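Local coordinates for protein synthesis inhibitor, putative (Thermotoga maritima, PDB 2B33) that is a putative endoribonuclease of the RutC (YjgF-like) family that may have deaminase activity and can bind calcium, at residues S30-V33 with M38-V41; R15-D20 with L74-F79. All coordinates share one frame; numbering follows the deposited sequence.

Interaction 1 of 2, residues S30-V33 with M38-V41; sequences SQAV and MMFV
Val-33 and Phe-40 form an antiparallel hydrogen-bonded pair in the beta hairpin of strands 32-35 and 38-44, two neighbouring strands of the mixed sheet of this YjgF-like fold. Two backbone bonds join the pair. Phe-40 N gives its hydrogen to Val-33 O at 3.0 Å, nearly straight at 164°. The return bond from Val-33 N to Phe-40 O measures 3.1 Å and is more bent. Ala-32 and Val-41 are the adjacent non-hydrogen-bonded pair, where the strands draw closer, with CA atoms 4.2 Å apart.

CA-H...O contacts add to this pairing. Ala-32 CA lies 3.2 Å from Phe-40 O, and Met-39 CA approaches Val-33 O, so each of the two bonded carbonyls meets a CA as well as an amide.

Apolar contact is concentrated on the face that carries Ala-32 and Val-41 and packs against helix 59-76 through Ile-73 and Leu-70. Met-39, with CG anti to its backbone N (chi1 174°), runs alongside the Ala-32 methyl: CG is 3.9 Å from Ala-32 CB and SD is equally near. Beside it on the same strand, the CG2 branch of Val-41 comes within 4.1 Å of Ala-32 CB. Both side chains thus meet the Ala-32 methyl from strand 38-44, and Ile-73 of the helix touches it as well.

Val-33 and Phe-40 occupy the opposite face, toward a second subunit, where Val-33 packs on Pro-113 and Phe-40 on Val-85 of that neighbouring subunit. A chi1 of -64° puts the Phe-40 ring on the side of its own backbone N, the same N that binds Val-33 O; the ring meets this oxygen with its edge, Val-33 O lying near the ring plane, 3.8 Å from Phe-40 CD1.

Interaction 2 of 2, residues R15-D20 with L74-F79; sequences RFVETD and LEAGGF
Val-17 and Thr-19 close on the methyl of Ala-76, joining the first strand, 15-17, and the chain just beyond it to the C-terminal end of helix 59-76. The contact across the segments is van der Waals packing. A chi1 of 177° spreads the two methyls of Val-17 over the helix end: CG1 meets Ala-76 CB at 3.7 Å. The other branch, CG2, rests 3.9 Å from Gly-77 CA, where the absence of a side chain lets the valine lie directly against the backbone. Thr-19 comes in from further along the chain: its CB is 3.6 Å from Ala-76 CB, and its CG2 methyl follows at 3.8 Å. Thr-19 OG1 has its polar partner elsewhere, in the amide of Lys-21.

Backbone hydrogen bonds shape the helix end that receives these side chains. Leu-74 O accepts from Gly-77 N and, at 2.8 Å, from Phe-79 N, the two donors arriving from opposite faces of the carbonyl plane. The bond from Phe-79 is a 6→1 bond, as in a Schellman motif. Gly-77 is the first residue to leave helical backbone angles, and Gly-78 follows with a positive phi of 86°.

Strand 15-17 is an outermost strand of the sheet within this chain, next to strand 32-35, while Leu-74 and Phe-79 pack on Met-39 of strand 38-44 and Ala-135 of strand 129-136.

Interactions 1 and 2, with centres about 8 Å apart, meet along the side of strand 32-35 that faces strand 15-17. There Val-17 N bonds to Ala-32 O at 3.1 Å, and the Gln-31 side chain pins the chain that follows strand 15-17, OE1 reaching Thr-19 N at 2.9 Å while NE2 binds Pro-23 O. Met-39 of interaction 1, which packs on the helix end, also touches Val-17, tying hairpin, edge strand and helix end into one apolar layer. Calcium has been seen bound at Asp-48 and Glu-50 of this protein, though not in this chain; side chain to side chain, Glu-50 is about 10 Å from Thr-19 and about 11 Å from Gln-31.

Interaction 1 of 2, residues S30-V33 with M38-V41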
loop_
_atom_site.group_PDB
_atom_site.type_symbol
_atom_site.label_atom_id
_atom_site.label_comp_id
_atom_site.label_asym_id
_atom_site.label_seq_id
_atom_site.Cartn_x
_atom_site.Cartn_y
_atom_site.Cartn_z
ATOM N N SER A 30 1.720 -11.675 10.920
ATOM C CA SER A 30 2.665 -12.679 10.431
ATOM C C SER A 30 3.694 -11.994 9.544
ATOM O O SER A 30 3.425 -10.924 9.012
ATOM C CB SER A 30 1.924 -13.748 9.621
ATOM O OG SER A 30 0.928 -14.392 10.394
ATOM N N GLN A 31 4.867 -12.612 9.394
ATOM C CA GLN A 31 5.928 -12.084 8.522
ATOM C C GLN A 31 5.407 -11.995 7.085
ATOM O O GLN A 31 5.682 -11.024 6.377
ATOM C CB GLN A 31 7.180 -12.963 8.575
ATOM C CG GLN A 31 7.910 -12.948 9.913
ATOM C CD GLN A 31 8.977 -14.017 10.022
ATOM O OE1 GLN A 31 8.855 -15.093 9.440
ATOM N NE2 GLN A 31 10.018 -13.737 10.798
ATOM N N ALA A 32 4.668 -13.022 6.667
ATOM C CA ALA A 32 4.012 -13.021 5.371
ATOM C C ALA A 32 2.838 -13.982 5.383
ATOM O O ALA A 32 2.697 -14.780 6.305
ATOM C CB ALA A 32 4.988 -13.376 4.277
ATOM N N VAL A 33 1.985 -13.867 4.371
ATOM C CA VAL A 33 0.833 -14.744 4.187
ATOM C C VAL A 33 0.814 -15.171 2.728
ATOM O O VAL A 33 0.827 -14.329 1.837
ATOM C CB VAL A 33 -0.504 -14.035 4.505
ATOM C CG1 VAL A 33 -1.706 -14.982 4.300
ATOM C CG2 VAL A 33 -0.506 -13.509 5.925
ATOM N N MET A 38 0.252 -16.320 -4.585
ATOM C CA MET A 38 0.621 -14.977 -4.120
ATOM C C MET A 38 1.128 -14.920 -2.683
ATOM O O MET A 38 0.589 -15.600 -1.824
ATOM C CB MET A 38 -0.603 -14.068 -4.148
ATOM C CG MET A 38 -1.235 -13.857 -5.504
ATOM S SD MET A 38 -2.555 -12.639 -5.429
ATOM C CE MET A 38 -1.692 -11.109 -5.015
ATOM N N MET A 39 2.118 -14.061 -2.428
ATOM C CA MET A 39 2.639 -13.822 -1.073
ATOM C C MET A 39 2.562 -12.334 -0.739
ATOM O O MET A 39 2.954 -11.506 -1.550
ATOM C CB MET A 39 4.089 -14.288 -0.914
ATOM C CG MET A 39 4.691 -13.903 0.455
ATOM S SD MET A 39 6.364 -14.445 0.782
ATOM C CE MET A 39 6.162 -16.196 0.952
ATOM N N PHE A 40 2.090 -12.012 0.464
ATOM C CA PHE A 40 2.004 -10.641 0.946
ATOM C C PHE A 40 2.975 -10.529 2.120
ATOM O O PHE A 40 2.704 -11.068 3.180
ATOM C CB PHE A 40 0.581 -10.330 1.401
ATOM C CG PHE A 40 -0.445 -10.369 0.293
ATOM C CD1 PHE A 40 -1.042 -11.571 -0.080
ATOM C CD2 PHE A 40 -0.834 -9.201 -0.354
ATOM C CE1 PHE A 40 -1.994 -11.607 -1.093
ATOM C CE2 PHE A 40 -1.788 -9.230 -1.366
ATOM C CZ PHE A 40 -2.371 -10.433 -1.730
ATOM N N VAL A 41 4.102 -9.847 1.926
ATOM C CA VAL A 41 5.124 -9.709 2.966
ATOM C C VAL A 41 4.921 -8.440 3.809
ATOM O O VAL A 41 4.621 -7.366 3.278
ATOM C CB VAL A 41 6.554 -9.682 2.365
ATOM C CG1 VAL A 41 7.606 -9.621 3.473
ATOM C CG2 VAL A 41 6.801 -10.913 1.485
#

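Interaction 2 of 2, residues R15-D20 with L74-F79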
loop_
_atom_site.group_PDB
_atom_site.type_symbol
_atom_site.label_atom_id
_atom_site.label_comp_id
_atom_site.label_asym_id
_atom_site.label_seq_id
_atom_site.Cartn_x
_atom_site.Cartn_y
_atom_site.Cartn_z
ATOM N N ARG A 15 -1.697 -20.351 3.617
ATOM C CA ARG A 15 -0.658 -20.504 4.661
ATOM C C ARG A 15 0.133 -19.253 5.060
ATOM O O ARG A 15 0.214 -18.277 4.312
ATOM C CB ARG A 15 0.329 -21.612 4.250
ATOM N N PHE A 16 0.728 -19.322 6.254
ATOM C CA PHE A 16 1.515 -18.230 6.850
ATOM C C PHE A 16 2.994 -18.623 6.864
ATOM O O PHE A 16 3.319 -19.812 6.895
ATOM C CB PHE A 16 1.038 -17.959 8.283
ATOM C CG PHE A 16 -0.435 -17.675 8.392
ATOM N N VAL A 17 3.879 -17.625 6.838
ATOM C CA VAL A 17 5.331 -17.849 6.846
ATOM C C VAL A 17 5.938 -17.428 8.181
ATOM O O VAL A 17 5.787 -16.279 8.602
ATOM C CB VAL A 17 6.030 -17.075 5.706
ATOM C CG1 VAL A 17 7.563 -17.240 5.760
ATOM C CG2 VAL A 17 5.509 -17.548 4.368
ATOM N N GLU A 18 6.629 -18.370 8.821
ATOM C CA GLU A 18 7.331 -18.144 10.077
ATOM C C GLU A 18 8.745 -18.676 9.865
ATOM O O GLU A 18 8.927 -19.868 9.579
ATOM C CB GLU A 18 6.675 -18.899 11.231
ATOM C CG GLU A 18 5.171 -18.727 11.332
ATOM C CD GLU A 18 4.572 -19.483 12.495
ATOM O OE1 GLU A 18 5.279 -19.706 13.507
ATOM O OE2 GLU A 18 3.379 -19.845 12.399
ATOM N N THR A 19 9.732 -17.792 9.965
ATOM C CA THR A 19 11.131 -18.168 9.810
ATOM C C THR A 19 11.996 -17.429 10.825
ATOM O O THR A 19 11.744 -16.260 11.134
ATOM C CB THR A 19 11.650 -17.912 8.357
ATOM O OG1 THR A 19 13.039 -18.257 8.268
ATOM C CG2 THR A 19 11.465 -16.454 7.911
ATOM N N ASP A 20 13.006 -18.127 11.341
ATOM C CA ASP A 20 13.980 -17.535 12.274
ATOM C C ASP A 20 15.033 -16.669 11.547
ATOM O O ASP A 20 15.831 -15.988 12.203
ATOM C CB ASP A 20 14.659 -18.611 13.148
ATOM C CG ASP A 20 15.390 -19.674 12.337
ATOM O OD1 ASP A 20 14.945 -19.980 11.212
ATOM O OD2 ASP A 20 16.392 -20.228 12.841
ATOM N N LEU A 74 10.582 -14.377 1.782
ATOM C CA LEU A 74 10.225 -14.901 0.464
ATOM C C LEU A 74 10.681 -16.348 0.349
ATOM O O LEU A 74 9.872 -17.231 0.080
ATOM C CB LEU A 74 10.874 -14.070 -0.645
ATOM C CG LEU A 74 10.321 -12.653 -0.839
ATOM C CD1 LEU A 74 11.328 -11.750 -1.528
ATOM C CD2 LEU A 74 8.998 -12.678 -1.605
ATOM N N GLU A 75 11.970 -16.576 0.593
ATOM C CA GLU A 75 12.573 -17.918 0.491
ATOM C C GLU A 75 12.042 -18.964 1.482
ATOM O O GLU A 75 12.082 -20.154 1.190
ATOM C CB GLU A 75 14.102 -17.817 0.564
ATOM C CG GLU A 75 14.707 -17.117 -0.659
ATOM C CD GLU A 75 16.214 -16.914 -0.573
ATOM O OE1 GLU A 75 16.802 -17.061 0.521
ATOM O OE2 GLU A 75 16.814 -16.584 -1.616
ATOM N N ALA A 76 11.554 -18.520 2.640
ATOM C CA ALA A 76 10.971 -19.421 3.638
ATOM C C ALA A 76 9.609 -19.973 3.189
ATOM O O ALA A 76 9.208 -21.047 3.633
ATOM C CB ALA A 76 10.828 -18.706 4.960
ATOM N N GLY A 77 8.903 -19.227 2.336
ATOM C CA GLY A 77 7.604 -19.642 1.797
ATOM C C GLY A 77 7.646 -20.225 0.388
ATOM O O GLY A 77 6.598 -20.478 -0.208
ATOM N N GLY A 78 8.846 -20.450 -0.145
ATOM C CA GLY A 78 9.012 -20.998 -1.490
ATOM C C GLY A 78 8.996 -19.963 -2.603
ATOM O O GLY A 78 8.845 -20.319 -3.767
ATOM N N PHE A 79 9.165 -18.688 -2.244
ATOM C CA PHE A 79 9.198 -17.575 -3.196
ATOM C C PHE A 79 10.633 -17.048 -3.294
ATOM O O PHE A 79 11.489 -17.423 -2.495
ATOM C CB PHE A 79 8.242 -16.455 -2.754
ATOM C CG PHE A 79 6.784 -16.757 -2.997
ATOM C CD1 PHE A 79 6.129 -17.735 -2.271
ATOM C CD2 PHE A 79 6.057 -16.038 -3.935
ATOM C CE1 PHE A 79 4.786 -18.010 -2.488
ATOM C CE2 PHE A 79 4.715 -16.307 -4.153
ATOM C CZ PHE A 79 4.081 -17.300 -3.428
#